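Local atomic coordinates of MdcE (Pseudomonas aeruginosa, PDB entry 5VIP), a protein that serves as the gamma subunit of a biotin-independent malonate decarboxylase, where it probably has transferase activity. Residues R24-L32 with E233-R244; L131-A139 with G159-Q167. One frame throughout, in Å; residues are numbered along the deposited sequence.

Interaction 1 of 2, residues R24-L32 with E233-R244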
ATOM      1  N   ARG A  24      15.701 -12.719 -11.336  1.00 25.88           N
ATOM      2  CA  ARG A  24      15.244 -12.084 -12.572  1.00 23.41           C
ATOM      3  C   ARG A  24      15.286 -10.562 -12.513  1.00 25.52           C
ATOM      4  O   ARG A  24      15.583  -9.914 -13.513  1.00 22.43           O
ATOM      5  CB  ARG A  24      13.816 -12.509 -12.904  1.00 26.82           C
ATOM      6  CG  ARG A  24      13.658 -13.941 -13.289  1.00 27.73           C
ATOM      7  CD  ARG A  24      12.314 -14.107 -13.939  1.00 28.32           C
ATOM      8  NE  ARG A  24      11.997 -15.499 -14.210  1.00 35.36           N
ATOM      9  CZ  ARG A  24      10.801 -15.913 -14.600  1.00 34.64           C
ATOM     10  NH1 ARG A  24       9.815 -15.032 -14.750  1.00 30.63           N
ATOM     11  NH2 ARG A  24      10.590 -17.201 -14.828  1.00 30.52           N
ATOM     12  N   GLY A  25      14.961  -9.987 -11.354  1.00 20.53           N
ATOM     13  CA  GLY A  25      15.009  -8.542 -11.224  1.00 20.54           C
ATOM     14  C   GLY A  25      16.396  -8.000 -11.483  1.00 22.12           C
ATOM     15  O   GLY A  25      16.567  -6.985 -12.171  1.00 25.13           O
ATOM     16  N   LEU A  26      17.399  -8.679 -10.930  1.00 21.44           N
ATOM     17  CA  LEU A  26      18.787  -8.277 -11.120  1.00 23.43           C
ATOM     18  C   LEU A  26      19.207  -8.435 -12.582  1.00 22.27           C
ATOM     19  O   LEU A  26      19.819  -7.540 -13.163  1.00 24.41           O
ATOM     20  CB  LEU A  26      19.708  -9.095 -10.220  1.00 26.96           C
ATOM     21  CG  LEU A  26      21.189  -8.729 -10.255  1.00 27.32           C
ATOM     22  CD1 LEU A  26      21.395  -7.239  -9.971  1.00 27.06           C
ATOM     23  CD2 LEU A  26      21.943  -9.587  -9.243  1.00 29.61           C
ATOM     24  N   ALA A  27      18.861  -9.579 -13.165  1.00 25.30           N
ATOM     25  CA  ALA A  27      19.155  -9.864 -14.570  1.00 26.71           C
ATOM     26  C   ALA A  27      18.593  -8.785 -15.483  1.00 26.83           C
ATOM     27  O   ALA A  27      19.284  -8.283 -16.366  1.00 24.93           O
ATOM     28  CB  ALA A  27      18.603 -11.215 -14.955  1.00 25.18           C
ATOM     29  N   TRP A  28      17.340  -8.407 -15.261  1.00 23.85           N
ATOM     30  CA  TRP A  28      16.724  -7.399 -16.117  1.00 20.86           C
ATOM     31  C   TRP A  28      17.205  -5.993 -15.817  1.00 24.62           C
ATOM     32  O   TRP A  28      17.272  -5.158 -16.724  1.00 25.43           O
ATOM     33  CB  TRP A  28      15.208  -7.468 -16.004  1.00 23.54           C
ATOM     34  CG  TRP A  28      14.649  -8.552 -16.865  1.00 26.32           C
ATOM     35  CD1 TRP A  28      14.492  -9.864 -16.534  1.00 27.00           C
ATOM     36  CD2 TRP A  28      14.198  -8.419 -18.217  1.00 25.64           C
ATOM     37  NE1 TRP A  28      13.956 -10.560 -17.596  1.00 27.08           N
ATOM     38  CE2 TRP A  28      13.766  -9.693 -18.641  1.00 26.14           C
ATOM     39  CE3 TRP A  28      14.110  -7.345 -19.109  1.00 25.79           C
ATOM     40  CZ2 TRP A  28      13.255  -9.924 -19.918  1.00 26.82           C
ATOM     41  CZ3 TRP A  28      13.606  -7.578 -20.384  1.00 27.14           C
ATOM     42  CH2 TRP A  28      13.184  -8.857 -20.771  1.00 26.54           C
ATOM     43  N   PHE A  29      17.537  -5.722 -14.558  1.00 22.62           N
ATOM     44  CA  PHE A  29      18.112  -4.424 -14.226  1.00 24.88           C
ATOM     45  C   PHE A  29      19.411  -4.213 -14.992  1.00 26.79           C
ATOM     46  O   PHE A  29      19.623  -3.163 -15.604  1.00 27.56           O
ATOM     47  CB  PHE A  29      18.369  -4.297 -12.726  1.00 25.85           C
ATOM     48  CG  PHE A  29      19.001  -2.989 -12.334  1.00 24.29           C
ATOM     49  CD1 PHE A  29      18.212  -1.862 -12.087  1.00 25.42           C
ATOM     50  CD2 PHE A  29      20.383  -2.880 -12.212  1.00 28.57           C
ATOM     51  CE1 PHE A  29      18.798  -0.647 -11.724  1.00 24.38           C
ATOM     52  CE2 PHE A  29      20.971  -1.677 -11.852  1.00 28.73           C
ATOM     53  CZ  PHE A  29      20.175  -0.556 -11.611  1.00 28.00           C
ATOM     54  N   GLN A  30      20.276  -5.218 -14.942  1.00 27.89           N
ATOM     55  CA  GLN A  30      21.582  -5.128 -15.585  1.00 35.24           C
ATOM     56  C   GLN A  30      21.403  -4.923 -17.089  1.00 32.73           C
ATOM     57  O   GLN A  30      22.029  -4.035 -17.677  1.00 34.12           O
ATOM     58  CB  GLN A  30      22.410  -6.380 -15.316  1.00 37.54           C
ATOM     59  CG  GLN A  30      23.874  -6.231 -15.702  1.00 48.23           C
ATOM     60  CD  GLN A  30      24.565  -7.562 -15.938  1.00 55.45           C
ATOM     61  OE1 GLN A  30      23.922  -8.561 -16.276  1.00 57.00           O
ATOM     62  NE2 GLN A  30      25.880  -7.588 -15.746  1.00 57.05           N
ATOM     63  N   ALA A  31      20.529  -5.730 -17.694  1.00 31.42           N
ATOM     64  CA  ALA A  31      20.254  -5.650 -19.126  1.00 27.13           C
ATOM     65  C   ALA A  31      19.731  -4.284 -19.547  1.00 31.45           C
ATOM     66  O   ALA A  31      20.136  -3.744 -20.579  1.00 29.88           O
ATOM     67  CB  ALA A  31      19.274  -6.731 -19.520  1.00 30.46           C
ATOM     68  N   LEU A  32      18.833  -3.718 -18.752  1.00 29.49           N
ATOM     69  CA  LEU A  32      18.182  -2.475 -19.140  1.00 29.80           C
ATOM     70  C   LEU A  32      18.985  -1.232 -18.744  1.00 32.87           C
ATOM     71  O   LEU A  32      18.987  -0.241 -19.465  1.00 31.93           O
ATOM     72  CB  LEU A  32      16.774  -2.403 -18.532  1.00 25.68           C
ATOM     73  CG  LEU A  32      15.706  -3.319 -19.134  1.00 28.00           C
ATOM     74  CD1 LEU A  32      14.592  -3.602 -18.118  1.00 26.36           C
ATOM     75  CD2 LEU A  32      15.134  -2.686 -20.397  1.00 28.27           C
ATOM     76  N   GLU A 233      14.851 -15.421 -18.170  1.00 34.23           N
ATOM     77  CA  GLU A 233      15.844 -15.380 -17.098  1.00 35.90           C
ATOM     78  C   GLU A 233      17.000 -14.435 -17.421  1.00 33.94           C
ATOM     79  O   GLU A 233      17.512 -13.744 -16.545  1.00 36.94           O
ATOM     80  CB  GLU A 233      16.380 -16.784 -16.808  1.00 35.93           C
ATOM     81  CG  GLU A 233      15.315 -17.847 -16.590  1.00 38.27           C
ATOM     82  CD  GLU A 233      14.426 -17.585 -15.374  1.00 45.03           C
ATOM     83  OE1 GLU A 233      14.875 -16.922 -14.408  1.00 43.00           O
ATOM     84  OE2 GLU A 233      13.272 -18.066 -15.382  1.00 41.49           O
ATOM     85  N   VAL A 234      17.439 -14.441 -18.674  1.00 38.00           N
ATOM     86  CA  VAL A 234      18.372 -13.433 -19.180  1.00 36.29           C
ATOM     87  C   VAL A 234      17.909 -13.022 -20.561  1.00 35.14           C
ATOM     88  O   VAL A 234      18.012 -13.806 -21.511  1.00 37.95           O
ATOM     89  CB  VAL A 234      19.828 -13.933 -19.279  1.00 37.34           C
ATOM     90  CG1 VAL A 234      20.783 -12.759 -19.124  1.00 39.23           C
ATOM     91  CG2 VAL A 234      20.123 -15.003 -18.238  1.00 40.27           C
ATOM     92  N   PRO A 235      17.394 -11.791 -20.683  1.00 33.95           N
ATOM     93  CA  PRO A 235      16.796 -11.370 -21.950  1.00 34.26           C
ATOM     94  C   PRO A 235      17.755 -11.475 -23.124  1.00 35.40           C
ATOM     95  O   PRO A 235      18.950 -11.201 -22.994  1.00 34.83           O
ATOM     96  CB  PRO A 235      16.422  -9.909 -21.694  1.00 31.83           C
ATOM     97  CG  PRO A 235      17.311  -9.485 -20.589  1.00 31.45           C
ATOM     98  CD  PRO A 235      17.453 -10.685 -19.714  1.00 30.41           C
ATOM     99  N   SER A 236      17.215 -11.890 -24.259  1.00 34.37           N
ATOM    100  CA  SER A 236      17.941 -11.869 -25.516  1.00 33.04           C
ATOM    101  C   SER A 236      18.008 -10.424 -25.992  1.00 35.20           C
ATOM    102  O   SER A 236      17.352  -9.550 -25.418  1.00 33.00           O
ATOM    103  CB  SER A 236      17.244 -12.746 -26.550  1.00 30.34           C
ATOM    104  OG  SER A 236      16.061 -12.113 -27.013  1.00 30.64           O
ATOM    105  N   THR A 237      18.789 -10.169 -27.035  1.00 32.79           N
ATOM    106  CA  THR A 237      18.880  -8.828 -27.599  1.00 30.83           C
ATOM    107  C   THR A 237      17.518  -8.380 -28.104  1.00 28.08           C
ATOM    108  O   THR A 237      17.128  -7.230 -27.913  1.00 32.46           O
ATOM    109  CB  THR A 237      19.905  -8.763 -28.756  1.00 33.09           C
ATOM    110  OG1 THR A 237      21.165  -9.265 -28.303  1.00 35.93           O
ATOM    111  CG2 THR A 237      20.089  -7.324 -29.238  1.00 36.72           C
ATOM    112  N   ALA A 238      16.797  -9.301 -28.743  1.00 26.75           N
ATOM    113  CA  ALA A 238      15.465  -9.016 -29.272  1.00 29.44           C
ATOM    114  C   ALA A 238      14.472  -8.734 -28.142  1.00 28.92           C
ATOM    115  O   ALA A 238      13.582  -7.896 -28.276  1.00 29.23           O
ATOM    116  CB  ALA A 238      14.972 -10.176 -30.128  1.00 31.85           C
ATOM    117  N   ASP A 239      14.621  -9.462 -27.042  1.00 25.92           N
ATOM    118  CA  ASP A 239      13.791  -9.243 -25.862  1.00 27.06           C
ATOM    119  C   ASP A 239      13.986  -7.825 -25.329  1.00 29.02           C
ATOM    120  O   ASP A 239      13.018  -7.093 -25.068  1.00 27.90           O
ATOM    121  CB  ASP A 239      14.130 -10.261 -24.779  1.00 26.08           C
ATOM    122  CG  ASP A 239      13.557 -11.633 -25.060  1.00 29.01           C
ATOM    123  OD1 ASP A 239      12.592 -11.735 -25.848  1.00 28.69           O
ATOM    124  OD2 ASP A 239      14.058 -12.610 -24.464  1.00 29.39           O
ATOM    125  N   LEU A 240      15.253  -7.445 -25.180  1.00 27.86           N
ATOM    126  CA  LEU A 240      15.622  -6.135 -24.670  1.00 28.23           C
ATOM    127  C   LEU A 240      15.025  -5.052 -25.563  1.00 31.58           C
ATOM    128  O   LEU A 240      14.492  -4.052 -25.078  1.00 27.43           O
ATOM    129  CB  LEU A 240      17.149  -6.014 -24.586  1.00 28.71           C
ATOM    130  CG  LEU A 240      17.785  -4.955 -23.694  1.00 39.40           C
ATOM    131  CD1 LEU A 240      17.196  -5.016 -22.286  1.00 32.62           C
ATOM    132  CD2 LEU A 240      19.305  -5.152 -23.646  1.00 33.24           C
ATOM    133  N   VAL A 241      15.083  -5.282 -26.873  1.00 29.29           N
ATOM    134  CA  VAL A 241      14.507  -4.366 -27.850  1.00 30.24           C
ATOM    135  C   VAL A 241      12.985  -4.274 -27.720  1.00 28.04           C
ATOM    136  O   VAL A 241      12.415  -3.186 -27.776  1.00 28.04           O
ATOM    137  CB  VAL A 241      14.875  -4.794 -29.297  1.00 29.74           C
ATOM    138  CG1 VAL A 241      14.078  -3.997 -30.321  1.00 31.49           C
ATOM    139  CG2 VAL A 241      16.369  -4.633 -29.523  1.00 28.73           C
ATOM    140  N   ARG A 242      12.325  -5.417 -27.557  1.00 27.39           N
ATOM    141  CA  ARG A 242      10.874  -5.417 -27.424  1.00 27.35           C
ATOM    142  C   ARG A 242      10.453  -4.711 -26.132  1.00 25.88           C
ATOM    143  O   ARG A 242       9.503  -3.929 -26.130  1.00 26.54           O
ATOM    144  CB  ARG A 242      10.310  -6.847 -27.469  1.00 25.24           C
ATOM    145  CG  ARG A 242      10.366  -7.498 -28.868  1.00 33.99           C
ATOM    146  CD  ARG A 242       9.670  -8.867 -28.915  1.00 35.84           C
ATOM    147  NE  ARG A 242      10.532  -9.936 -28.422  1.00 34.47           N
ATOM    148  CZ  ARG A 242      11.344 -10.656 -29.191  1.00 33.01           C
ATOM    149  NH1 ARG A 242      11.398 -10.435 -30.497  1.00 36.51           N
ATOM    150  NH2 ARG A 242      12.108 -11.604 -28.653  1.00 35.73           N
ATOM    151  N   VAL A 243      11.160  -4.981 -25.040  1.00 25.71           N
ATOM    152  CA  VAL A 243      10.806  -4.379 -23.755  1.00 25.46           C
ATOM    153  C   VAL A 243      11.086  -2.874 -23.748  1.00 25.85           C
ATOM    154  O   VAL A 243      10.253  -2.090 -23.299  1.00 24.45           O
ATOM    155  CB  VAL A 243      11.544  -5.057 -22.591  1.00 26.72           C
ATOM    156  CG1 VAL A 243      11.357  -4.252 -21.283  1.00 26.02           C
ATOM    157  CG2 VAL A 243      11.044  -6.473 -22.425  1.00 27.81           C
ATOM    158  N   ARG A 244      12.240  -2.464 -24.274  1.00 25.05           N
ATOM    159  CA  ARG A 244      12.551  -1.037 -24.365  1.00 24.79           C
ATOM    160  C   ARG A 244      11.513  -0.302 -25.200  1.00 27.15           C
ATOM    161  O   ARG A 244      11.107   0.814 -24.862  1.00 28.89           O
ATOM    162  CB  ARG A 244      13.950  -0.817 -24.946  1.00 29.24           C
ATOM    163  CG  ARG A 244      15.036  -0.883 -23.895  1.00 31.98           C
ATOM    164  CD  ARG A 244      16.430  -0.825 -24.478  1.00 34.32           C
ATOM    165  NE  ARG A 244      17.415  -0.868 -23.403  1.00 41.12           N
ATOM    166  CZ  ARG A 244      18.701  -1.158 -23.568  1.00 44.11           C
ATOM    167  NH1 ARG A 244      19.166  -1.438 -24.776  1.00 42.00           N
ATOM    168  NH2 ARG A 244      19.517  -1.174 -22.519  1.00 42.99           N
TER
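The Trp-28 indole lies under Pro-235, whose CB sits 3.7 Å from the centroid of the six-membered ring and 20° off its normal, a CH-pi contact over one face. Pro-235 CG stands over the ring system, 3.9 Å above its plane, and Pro-235 CD lies near Trp-28 CE2 and NE1. Pro-235 CG also meets Ala-31 CB at 3.5 Å. Trp-28 NE1 is hydrogen-bonded to O of Val-232, the residue before 233-244. At the far end of the ring, Val-243 CG2 comes obliquely to within 3.5 Å of Trp-28 CZ3. Beyond it Leu-32 CD2 packs against Leu-240 CD1 at 3.6 Å.

Polar groups close both ends. The extended Arg-24 chain brings NH2 into a 2.9 Å salt bridge with Glu-233 OE2, on the syn side of the carboxylate but tilted from its plane, while two weak bonds from NE go to OE1 and OE2. The planes stand 65° apart, and NH1 of the same guanidinium forms a second salt bridge, with Asp-176. At the other end Arg-244 NH2 donates to Leu-32 O at 3.2 Å, from above the carbonyl plane, with Leu-240 CG over one guanidinium face.

Helices 24-32 and 237-244 cross at -80°. A capping box of Ser-236 and Asp-239 starts the second, and Phe-29 and Leu-32 set the first against the central sheet, as befits the helix layers of a crotonase-like alpha/beta fold.

Interaction 2 of 2, residues L131-A139 with G159-Q167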
ATOM      1  N   LEU A 131       7.408   0.454   4.529  1.00 14.06           N
ATOM      2  CA  LEU A 131       6.775   0.215   3.232  1.00 14.65           C
ATOM      3  C   LEU A 131       5.839   1.375   2.890  1.00 12.42           C
ATOM      4  O   LEU A 131       5.715   1.745   1.730  1.00 12.72           O
ATOM      5  CB  LEU A 131       6.028  -1.119   3.216  1.00 12.21           C
ATOM      6  CG  LEU A 131       6.897  -2.314   2.781  1.00 16.60           C
ATOM      7  CD1 LEU A 131       8.179  -2.418   3.605  1.00 19.28           C
ATOM      8  CD2 LEU A 131       6.093  -3.606   2.861  1.00 22.00           C
ATOM      9  N   ALA A 132       5.199   1.963   3.903  1.00 13.93           N
ATOM     10  CA  ALA A 132       4.397   3.161   3.673  1.00 15.21           C
ATOM     11  C   ALA A 132       5.256   4.304   3.129  1.00 14.20           C
ATOM     12  O   ALA A 132       4.804   5.082   2.285  1.00 14.67           O
ATOM     13  CB  ALA A 132       3.703   3.595   4.950  1.00 15.03           C
ATOM     14  N   GLY A 133       6.477   4.430   3.644  1.00 13.88           N
ATOM     15  CA  GLY A 133       7.417   5.417   3.131  1.00 14.44           C
ATOM     16  C   GLY A 133       7.659   5.259   1.631  1.00 16.14           C
ATOM     17  O   GLY A 133       7.695   6.242   0.881  1.00 12.73           O
ATOM     18  N   ALA A 134       7.817   4.017   1.183  1.00 13.67           N
ATOM     19  CA  ALA A 134       8.037   3.750  -0.237  1.00 15.19           C
ATOM     20  C   ALA A 134       6.812   4.117  -1.070  1.00 15.26           C
ATOM     21  O   ALA A 134       6.928   4.740  -2.132  1.00 14.92           O
ATOM     22  CB  ALA A 134       8.412   2.279  -0.460  1.00 18.09           C
ATOM     23  N   VAL A 135       5.639   3.712  -0.592  1.00 12.27           N
ATOM     24  CA  VAL A 135       4.381   4.002  -1.278  1.00 15.25           C
ATOM     25  C   VAL A 135       4.161   5.512  -1.385  1.00 13.21           C
ATOM     26  O   VAL A 135       3.816   6.036  -2.450  1.00 13.40           O
ATOM     27  CB  VAL A 135       3.180   3.333  -0.545  1.00 12.57           C
ATOM     28  CG1 VAL A 135       1.855   3.818  -1.097  1.00 13.62           C
ATOM     29  CG2 VAL A 135       3.260   1.817  -0.694  1.00 12.36           C
ATOM     30  N   ASP A 136       4.364   6.206  -0.272  1.00 12.93           N
ATOM     31  CA  ASP A 136       4.180   7.654  -0.248  1.00 14.66           C
ATOM     32  C   ASP A 136       5.108   8.352  -1.257  1.00 17.73           C
ATOM     33  O   ASP A 136       4.674   9.227  -2.008  1.00 15.19           O
ATOM     34  CB  ASP A 136       4.412   8.195   1.169  1.00 15.19           C
ATOM     35  CG  ASP A 136       4.045   9.667   1.295  1.00 23.33           C
ATOM     36  OD1 ASP A 136       2.839   9.992   1.232  1.00 24.36           O
ATOM     37  OD2 ASP A 136       4.964  10.491   1.447  1.00 27.34           O
ATOM     38  N   ALA A 137       6.374   7.946  -1.299  1.00 17.78           N
ATOM     39  CA  ALA A 137       7.318   8.569  -2.232  1.00 18.60           C
ATOM     40  C   ALA A 137       6.914   8.323  -3.702  1.00 16.08           C
ATOM     41  O   ALA A 137       6.878   9.256  -4.514  1.00 16.34           O
ATOM     42  CB  ALA A 137       8.726   8.060  -1.975  1.00 16.04           C
ATOM     43  N   TYR A 138       6.608   7.071  -4.038  1.00 14.76           N
ATOM     44  CA  TYR A 138       6.171   6.730  -5.385  1.00 13.05           C
ATOM     45  C   TYR A 138       4.904   7.489  -5.798  1.00 13.89           C
ATOM     46  O   TYR A 138       4.826   8.065  -6.898  1.00 14.25           O
ATOM     47  CB  TYR A 138       5.914   5.230  -5.498  1.00 12.51           C
ATOM     48  CG  TYR A 138       7.098   4.374  -5.900  1.00 14.58           C
ATOM     49  CD1 TYR A 138       7.710   4.537  -7.142  1.00 15.54           C
ATOM     50  CD2 TYR A 138       7.550   3.347  -5.068  1.00 15.22           C
ATOM     51  CE1 TYR A 138       8.761   3.705  -7.541  1.00 18.09           C
ATOM     52  CE2 TYR A 138       8.601   2.508  -5.457  1.00 13.94           C
ATOM     53  CZ  TYR A 138       9.199   2.696  -6.701  1.00 17.21           C
ATOM     54  OH  TYR A 138      10.244   1.874  -7.119  1.00 20.20           O
ATOM     55  N   ALA A 139       3.913   7.506  -4.914  1.00 13.79           N
ATOM     56  CA  ALA A 139       2.662   8.218  -5.210  1.00 12.36           C
ATOM     57  C   ALA A 139       2.885   9.726  -5.389  1.00 15.83           C
ATOM     58  O   ALA A 139       2.325  10.342  -6.297  1.00 15.10           O
ATOM     59  CB  ALA A 139       1.627   7.964  -4.091  1.00 13.85           C
ATOM     60  N   GLY A 159       2.737  -7.084   0.187  1.00 18.94           N
ATOM     61  CA  GLY A 159       3.200  -5.761   0.579  1.00 20.09           C
ATOM     62  C   GLY A 159       4.438  -5.296  -0.166  1.00 16.11           C
ATOM     63  O   GLY A 159       4.680  -4.093  -0.313  1.00 15.32           O
ATOM     64  N   ALA A 160       5.243  -6.248  -0.626  1.00 16.61           N
ATOM     65  CA  ALA A 160       6.415  -5.909  -1.422  1.00 16.65           C
ATOM     66  C   ALA A 160       5.995  -5.240  -2.720  1.00 14.10           C
ATOM     67  O   ALA A 160       6.594  -4.235  -3.125  1.00 17.37           O
ATOM     68  CB  ALA A 160       7.268  -7.168  -1.703  1.00 17.23           C
ATOM     69  N   PHE A 161       4.969  -5.782  -3.379  1.00 12.55           N
ATOM     70  CA  PHE A 161       4.455  -5.183  -4.619  1.00 13.67           C
ATOM     71  C   PHE A 161       3.756  -3.838  -4.354  1.00 16.14           C
ATOM     72  O   PHE A 161       3.875  -2.902  -5.148  1.00 13.40           O
ATOM     73  CB  PHE A 161       3.494  -6.157  -5.332  1.00 16.15           C
ATOM     74  CG  PHE A 161       3.032  -5.692  -6.702  1.00 15.49           C
ATOM     75  CD1 PHE A 161       3.801  -4.820  -7.467  1.00 17.66           C
ATOM     76  CD2 PHE A 161       1.820  -6.132  -7.216  1.00 15.89           C
ATOM     77  CE1 PHE A 161       3.371  -4.395  -8.718  1.00 16.35           C
ATOM     78  CE2 PHE A 161       1.385  -5.720  -8.474  1.00 19.62           C
ATOM     79  CZ  PHE A 161       2.161  -4.842  -9.222  1.00 16.57           C
ATOM     80  N   LEU A 162       3.023  -3.732  -3.247  1.00 15.05           N
ATOM     81  CA  LEU A 162       2.401  -2.441  -2.906  1.00 14.99           C
ATOM     82  C   LEU A 162       3.474  -1.351  -2.796  1.00 13.97           C
ATOM     83  O   LEU A 162       3.293  -0.222  -3.275  1.00 13.78           O
ATOM     84  CB  LEU A 162       1.606  -2.543  -1.597  1.00 14.47           C
ATOM     85  CG  LEU A 162       0.307  -3.350  -1.679  1.00 14.64           C
ATOM     86  CD1 LEU A 162      -0.327  -3.548  -0.307  1.00 15.97           C
ATOM     87  CD2 LEU A 162      -0.680  -2.672  -2.624  1.00 12.55           C
ATOM     88  N   ALA A 163       4.610  -1.710  -2.200  1.00 11.57           N
ATOM     89  CA  ALA A 163       5.695  -0.759  -1.958  1.00 13.80           C
ATOM     90  C   ALA A 163       6.518  -0.488  -3.212  1.00 16.25           C
ATOM     91  O   ALA A 163       7.058   0.600  -3.384  1.00 14.45           O
ATOM     92  CB  ALA A 163       6.612  -1.269  -0.845  1.00 14.40           C
ATOM     93  N   HIS A 164       6.621  -1.492  -4.076  1.00 14.29           N
ATOM     94  CA  HIS A 164       7.508  -1.405  -5.227  1.00 16.60           C
ATOM     95  C   HIS A 164       6.787  -1.868  -6.482  1.00 15.43           C
ATOM     96  O   HIS A 164       6.804  -3.052  -6.819  1.00 18.51           O
ATOM     97  CB  HIS A 164       8.761  -2.246  -4.986  1.00 16.41           C
ATOM     98  CG  HIS A 164       9.733  -2.217  -6.121  1.00 17.39           C
ATOM     99  ND1 HIS A 164      10.298  -1.049  -6.590  1.00 17.29           N
ATOM    100  CD2 HIS A 164      10.260  -3.218  -6.868  1.00 18.46           C
ATOM    101  CE1 HIS A 164      11.120  -1.329  -7.587  1.00 17.82           C
ATOM    102  NE2 HIS A 164      11.121  -2.638  -7.772  1.00 16.91           N
ATOM    103  N   GLY A 165       6.109  -0.932  -7.133  1.00 15.50           N
ATOM    104  CA  GLY A 165       5.437  -1.215  -8.374  1.00 16.11           C
ATOM    105  C   GLY A 165       3.979  -0.816  -8.447  1.00 15.72           C
ATOM    106  O   GLY A 165       3.543  -0.349  -9.483  1.00 16.37           O
ATOM    107  N   TYR A 166       3.206  -0.989  -7.376  1.00 14.00           N
ATOM    108  CA  TYR A 166       1.759  -0.924  -7.556  1.00 15.17           C
ATOM    109  C   TYR A 166       1.234   0.524  -7.620  1.00 15.79           C
ATOM    110  O   TYR A 166       0.052   0.741  -7.881  1.00 18.75           O
ATOM    111  CB  TYR A 166       1.010  -1.649  -6.437  1.00 13.80           C
ATOM    112  CG  TYR A 166      -0.073  -2.589  -6.939  1.00 15.60           C
ATOM    113  CD1 TYR A 166      -0.383  -3.752  -6.244  1.00 15.99           C
ATOM    114  CD2 TYR A 166      -0.699  -2.373  -8.170  1.00 15.88           C
ATOM    115  CE1 TYR A 166      -1.364  -4.624  -6.712  1.00 17.48           C
ATOM    116  CE2 TYR A 166      -1.660  -3.254  -8.647  1.00 20.62           C
ATOM    117  CZ  TYR A 166      -1.992  -4.367  -7.907  1.00 17.70           C
ATOM    118  OH  TYR A 166      -2.945  -5.259  -8.382  1.00 21.54           O
ATOM    119  N   GLN A 167       2.086   1.521  -7.405  1.00 14.35           N
ATOM    120  CA  GLN A 167       1.651   2.903  -7.596  1.00 14.62           C
ATOM    121  C   GLN A 167       1.854   3.405  -9.031  1.00 15.27           C
ATOM    122  O   GLN A 167       1.669   4.584  -9.305  1.00 16.40           O
ATOM    123  CB  GLN A 167       2.383   3.833  -6.624  1.00 17.18           C
ATOM    124  CG  GLN A 167       1.865   3.759  -5.198  1.00 14.42           C
ATOM    125  CD  GLN A 167       0.369   4.069  -5.105  1.00 12.48           C
ATOM    126  OE1 GLN A 167      -0.087   5.107  -5.572  1.00 13.48           O
ATOM    127  NE2 GLN A 167      -0.394   3.158  -4.504  1.00 12.02           N
TER
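Tyr-138 reaches from helix 127-143 across to the end of helix 158-163, within the layer of helices packed on the sheet of this crotonase-like fold. Its CB rests on Gln-167 CB at 4.0 Å. Farther out, CD2 and CE2 turn the ring edge to the carbonyl of Ala-163, and CE2 comes to 3.2 Å from that O, near the ring plane. CZ lies close to the His-164 imidazole, and OH shares a 3.0 Å hydrogen bond with His-164 ND1, meeting that ring at its edge. The other ring nitrogen, NE2, bonds to the carbonyl of Ile-110 on strand 106-113, so the imidazole is gripped at both nitrogens and its rotation is fixed. Although the bond from CA to CB of His-164 points away from helix 127-143, a chi1 of 180° carries ND1 back within reach of the Tyr-138 hydroxyl.

The two helix segments run at 32° to each other and meet closely around Ala-163. Ala-163 CB touches Leu-131 CG at 3.8 Å and Ala-134 CB at 4.0 Å. Leu-131 CD2 lies against the carbonyl of Gly-159, where the absence of a side chain lets the leucine close in. Val-135 CG2 presses on Leu-162 O at 3.3 Å. Gln-167 donates through NE2 to the backbone of another protein chain and accepts through OE1 from Arg-142. Its side chain bends at chi2 (-57°), and that same OE1 lies 3.6 Å from Ala-139 CB.

In the fold
Along the chain the order is 24-32, 131-139, 159-167, 233-244, so interaction 2 forms between the two halves of interaction 1. Their centres are 23 Å apart and their nearest atoms about 8 Å, without touching. The mixed sheet separates them: on strand 106-113, Ile-110 meets Phe-29 and Leu-32 of interaction 1, whereas its neighbours Ala-109 and Val-111 meet Tyr-138, His-164 and Phe-161 of interaction 2. The helices therefore cover opposite faces of one sheet. Interaction 1 is partly buried near the surface, joining the start of the modelled chain to helix 237-254; interaction 2 is wholly buried and borders the other protein chain of the assembly.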